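Local coordinates for putative nisin-resistance protein (Streptococcus agalactiae 515, PDB 4Y68) that probably confers resistance to the lantibiotic nisin by cleaving it as a peptidase of family S41, at residues 29-32 against 33-36; 275-278 against 279-283. All blocks are in the same frame, centred on the assembly; numbering follows the deposited sequence.

Contact 1 (29-32 against 33-36)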
loop_
_atom_site.group_PDB
_atom_site.type_symbol
_atom_site.label_atom_id
_atom_site.label_comp_id
_atom_site.label_asym_id
_atom_site.label_seq_id
_atom_site.Cartn_x
_atom_site.Cartn_y
_atom_site.Cartn_z
ATOM N N PRO A 29 -22.747 -23.419 0.413
ATOM C CA PRO A 29 -22.388 -22.027 0.142
ATOM C C PRO A 29 -23.541 -21.078 0.456
ATOM O O PRO A 29 -24.697 -21.473 0.403
ATOM C CB PRO A 29 -22.058 -22.033 -1.353
ATOM C CG PRO A 29 -21.656 -23.449 -1.643
ATOM C CD PRO A 29 -22.506 -24.299 -0.741
ATOM N N PRO A 30 -23.217 -19.838 0.807
ATOM C CA PRO A 30 -24.273 -18.855 1.064
ATOM C C PRO A 30 -25.058 -18.562 -0.210
ATOM O O PRO A 30 -24.539 -18.722 -1.318
ATOM C CB PRO A 30 -23.500 -17.617 1.539
ATOM C CG PRO A 30 -22.077 -17.786 0.948
ATOM C CD PRO A 30 -21.856 -19.283 0.969
ATOM N N SER A 31 -26.318 -18.177 -0.041
ATOM C CA SER A 31 -27.096 -17.646 -1.142
ATOM C C SER A 31 -26.468 -16.338 -1.632
ATOM O O SER A 31 -25.670 -15.702 -0.931
ATOM C CB SER A 31 -28.535 -17.411 -0.698
ATOM O OG SER A 31 -28.556 -16.318 0.209
ATOM N N SER A 32 -26.836 -15.924 -2.831
ATOM C CA SER A 32 -26.392 -14.633 -3.319
ATOM C C SER A 32 -26.790 -13.482 -2.393
ATOM O O SER A 32 -26.013 -12.543 -2.214
ATOM C CB SER A 32 -26.932 -14.404 -4.714
ATOM O OG SER A 32 -26.453 -15.433 -5.554
ATOM N N GLU A 33 -27.973 -13.555 -1.785
ATOM C CA GLU A 33 -28.348 -12.545 -0.796
ATOM C C GLU A 33 -27.431 -12.544 0.428
ATOM O O GLU A 33 -26.928 -11.489 0.815
ATOM C CB GLU A 33 -29.785 -12.728 -0.327
ATOM C CG GLU A 33 -30.198 -11.693 0.723
ATOM C CD GLU A 33 -31.660 -11.811 1.155
ATOM O OE1 GLU A 33 -32.339 -12.751 0.695
ATOM O OE2 GLU A 33 -32.128 -10.970 1.966
ATOM N N ARG A 34 -27.264 -13.701 1.057
ATOM C CA ARG A 34 -26.324 -13.875 2.180
ATOM C C ARG A 34 -24.948 -13.292 1.851
ATOM O O ARG A 34 -24.376 -12.534 2.626
ATOM C CB ARG A 34 -26.154 -15.369 2.516
ATOM C CG ARG A 34 -26.280 -15.770 3.986
ATOM C CD ARG A 34 -25.096 -15.378 4.819
ATOM N NE ARG A 34 -25.349 -14.126 5.527
ATOM C CZ ARG A 34 -24.679 -13.700 6.606
ATOM N NH1 ARG A 34 -23.699 -14.424 7.138
ATOM N NH2 ARG A 34 -25.000 -12.533 7.162
ATOM N N TYR A 35 -24.427 -13.688 0.692
ATOM C CA TYR A 35 -23.109 -13.277 0.240
ATOM C C TYR A 35 -23.022 -11.753 0.250
ATOM O O TYR A 35 -22.029 -11.189 0.703
ATOM C CB TYR A 35 -22.842 -13.867 -1.142
ATOM C CG TYR A 35 -21.514 -13.547 -1.798
ATOM C CD1 TYR A 35 -20.503 -14.502 -1.868
ATOM C CD2 TYR A 35 -21.289 -12.311 -2.399
ATOM C CE1 TYR A 35 -19.290 -14.224 -2.491
ATOM C CE2 TYR A 35 -20.079 -12.016 -3.017
ATOM C CZ TYR A 35 -19.081 -12.982 -3.064
ATOM O OH TYR A 35 -17.883 -12.714 -3.706
ATOM N N GLY A 36 -24.090 -11.092 -0.200
ATOM C CA GLY A 36 -24.131 -9.643 -0.197
ATOM C C GLY A 36 -24.215 -9.062 1.203
ATOM O O GLY A 36 -23.623 -8.020 1.489
#
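The ring of Tyr-35 leads away from residues 29-32; of its side chain it is CB that meets them, 3.4 Å from Ser-31 O. Tyr-72 of helix 72-87 stacks with the ring itself, and the hydroxyl is hydrogen-bonded to Asp-264 and Arg-76. The other ring, that of Pro-30, packs its CB against Arg-34 CB, 3.6 Å away. Both rings belong to the N-terminal end of helix 32-46, where Ser-31 is the N-cap residue. Serine suits the place because its short side chain can reach back to the first turn, whose N-H groups have no preceding carbonyl to bind. With chi1 at 70°, Ser-31 OG sits between the backbone N and the carbonyl carbon and takes the N-H of Arg-34, with OG to Arg-34 N 3.0 Å, in a nearly straight bond. Proline suits the position before the cap because it has no backbone N-H that would need a partner. Glu-33 sends an extended chain outward to a salt bridge with Lys-67; so near the N-terminus of the helix, its negative charge would probably also suit the helix dipole. Regular helical bonding begins at once, Tyr-35 N reaching Ser-31 O at 2.9 Å. One residue on, Ser-32 O takes two donors: Gly-36 N at 3.1 Å, from the next turn of the same helix, and the hydroxyl OG of Ser-75 from helix 72-87.

Contact 2 (275-278 against 279-283)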
loop_
_atom_site.group_PDB
_atom_site.type_symbol
_atom_site.label_atom_id
_atom_site.label_comp_id
_atom_site.label_asym_id
_atom_site.label_seq_id
_atom_site.Cartn_x
_atom_site.Cartn_y
_atom_site.Cartn_z
ATOM N N VAL A 275 -4.352 7.878 8.604
ATOM C CA VAL A 275 -2.904 7.710 8.698
ATOM C C VAL A 275 -2.186 8.982 9.183
ATOM O O VAL A 275 -2.589 10.106 8.864
ATOM C CB VAL A 275 -2.339 7.270 7.322
ATOM C CG1 VAL A 275 -0.863 7.550 7.215
ATOM C CG2 VAL A 275 -2.609 5.773 7.075
ATOM N N SER A 276 -1.117 8.820 9.957
ATOM C CA SER A 276 -0.241 9.959 10.223
ATOM C C SER A 276 1.210 9.527 10.161
ATOM O O SER A 276 1.524 8.402 10.485
ATOM C CB SER A 276 -0.565 10.586 11.576
ATOM O OG SER A 276 -0.521 9.592 12.565
ATOM N N ASP A 277 2.089 10.419 9.727
ATOM C CA ASP A 277 3.505 10.103 9.625
ATOM C C ASP A 277 4.209 10.376 10.967
ATOM O O ASP A 277 3.555 10.790 11.937
ATOM C CB ASP A 277 4.159 10.878 8.459
ATOM C CG ASP A 277 4.084 12.390 8.623
ATOM O OD1 ASP A 277 4.077 12.896 9.757
ATOM O OD2 ASP A 277 4.034 13.087 7.593
ATOM N N ARG A 278 5.513 10.101 11.028
ATOM C CA ARG A 278 6.310 10.278 12.256
ATOM C C ARG A 278 6.250 11.720 12.774
ATOM O O ARG A 278 6.387 11.961 13.969
ATOM C CB ARG A 278 7.786 9.883 12.024
ATOM C CG ARG A 278 8.095 8.417 12.312
ATOM C CD ARG A 278 9.607 8.074 12.158
ATOM N NE ARG A 278 10.027 8.468 10.832
ATOM C CZ ARG A 278 10.172 7.639 9.805
ATOM N NH1 ARG A 278 10.015 6.322 9.950
ATOM N NH2 ARG A 278 10.507 8.146 8.621
ATOM N N GLN A 279 6.050 12.665 11.861
ATOM C CA GLN A 279 6.128 14.085 12.170
ATOM C C GLN A 279 4.804 14.604 12.708
ATOM O O GLN A 279 4.719 15.723 13.204
ATOM C CB GLN A 279 6.552 14.877 10.929
ATOM C CG GLN A 279 7.878 14.420 10.360
ATOM C CD GLN A 279 8.359 15.287 9.210
ATOM O OE1 GLN A 279 7.835 15.209 8.098
ATOM N NE2 GLN A 279 9.365 16.116 9.470
ATOM N N GLY A 280 3.782 13.765 12.643
ATOM C CA GLY A 280 2.479 14.104 13.175
ATOM C C GLY A 280 1.468 14.569 12.141
ATOM O O GLY A 280 0.331 14.867 12.494
ATOM N N TYR A 281 1.871 14.652 10.874
ATOM C CA TYR A 281 0.954 15.089 9.813
ATOM C C TYR A 281 -0.120 14.053 9.513
ATOM O O TYR A 281 0.176 12.867 9.428
ATOM C CB TYR A 281 1.709 15.394 8.525
ATOM C CG TYR A 281 2.592 16.601 8.612
ATOM C CD1 TYR A 281 2.080 17.873 8.408
ATOM C CD2 TYR A 281 3.954 16.474 8.882
ATOM C CE1 TYR A 281 2.901 18.992 8.480
ATOM C CE2 TYR A 281 4.774 17.581 8.954
ATOM C CZ TYR A 281 4.243 18.836 8.752
ATOM O OH TYR A 281 5.057 19.939 8.823
ATOM N N LYS A 282 -1.358 14.493 9.340
ATOM C CA LYS A 282 -2.459 13.550 9.104
ATOM C C LYS A 282 -2.810 13.392 7.625
ATOM O O LYS A 282 -2.734 14.342 6.855
ATOM C CB LYS A 282 -3.697 13.972 9.881
ATOM C CG LYS A 282 -3.491 13.971 11.387
ATOM C CD LYS A 282 -4.804 14.298 12.125
ATOM C CE LYS A 282 -4.546 14.643 13.595
ATOM N NZ LYS A 282 -5.805 14.731 14.416
ATOM N N TYR A 283 -3.176 12.178 7.237
ATOM C CA TYR A 283 -3.551 11.893 5.854
ATOM C C TYR A 283 -4.840 11.108 5.874
ATOM O O TYR A 283 -5.021 10.222 6.711
ATOM C CB TYR A 283 -2.445 11.109 5.107
ATOM C CG TYR A 283 -1.077 11.787 5.156
ATOM C CD1 TYR A 283 -0.626 12.573 4.106
ATOM C CD2 TYR A 283 -0.280 11.678 6.272
ATOM C CE1 TYR A 283 0.587 13.206 4.169
ATOM C CE2 TYR A 283 0.934 12.294 6.338
ATOM C CZ TYR A 283 1.364 13.055 5.287
ATOM O OH TYR A 283 2.593 13.662 5.366
#
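This is the tight end of a beta hairpin, where strand 267-276 of the antiparallel sheet turns back into the short strand 282-283. The loop is a type I turn from Asp-277 to Gly-280 with a G1 beta bulge: Gly-280 N bonds to Asp-277 O, while Asp-277 N bonds to Tyr-281 O at 3.1 Å. Gly-280 has a phi of 100°, at which a side chain would jam against the preceding carbonyl oxygen. On the strands flanking the turn, Val-275 and Tyr-283 form an antiparallel hydrogen-bonded pair, with Tyr-283 N only 2.7 Å from Val-275 O. Their side chains share one face of the sheet and both touch Leu-235 of helix 229-235.

Aspartate suits the first turn position because its carboxylate folds over the backbone. A chi1 of 61° tucks CG between its own N and carbonyl carbon. Asp-277 OD1 thereby accepts from Tyr-281 N at 3.0 Å, met from above the carboxylate plane. A weak bond to Asp-277 OD1 from Gln-279 N, at 2.9 Å, completes an Asx turn. OD1 also lies in the plane of the Tyr-281 ring, at its edge, with carboxylate and ring planes 78° apart. Arg-278 leaves the turn to bond, through its guanidinium, the carbonyls of Ser-236, Lys-238 and Thr-180. Asp-277 OD2 lies at the edge of the Tyr-283 ring, near its plane and 2.7 Å from Tyr-283 OH, a bond left doubtful by the less certain place of that carboxylate oxygen.

Contact 1 comes first along the chain and is complete long before contact 2 begins. Their centres are 39 Å apart and their nearest atoms about 26 Å, so the two do not touch. Contact 1 starts helix 32-46 in the N-terminal helical part, beside helix 72-87, its centre about 30 Å from the centre of the chain. Contact 2 lies closer in, its centre about 16 Å from that of the chain, within the part that belongs to peptidase family S41, and joins two neighbouring strands of the antiparallel sheet, 267-276 and 282-283. They share no helix or strand: one starts a helix by a cap, the other reverses the chain by a bulged turn, in separate regions of the protein.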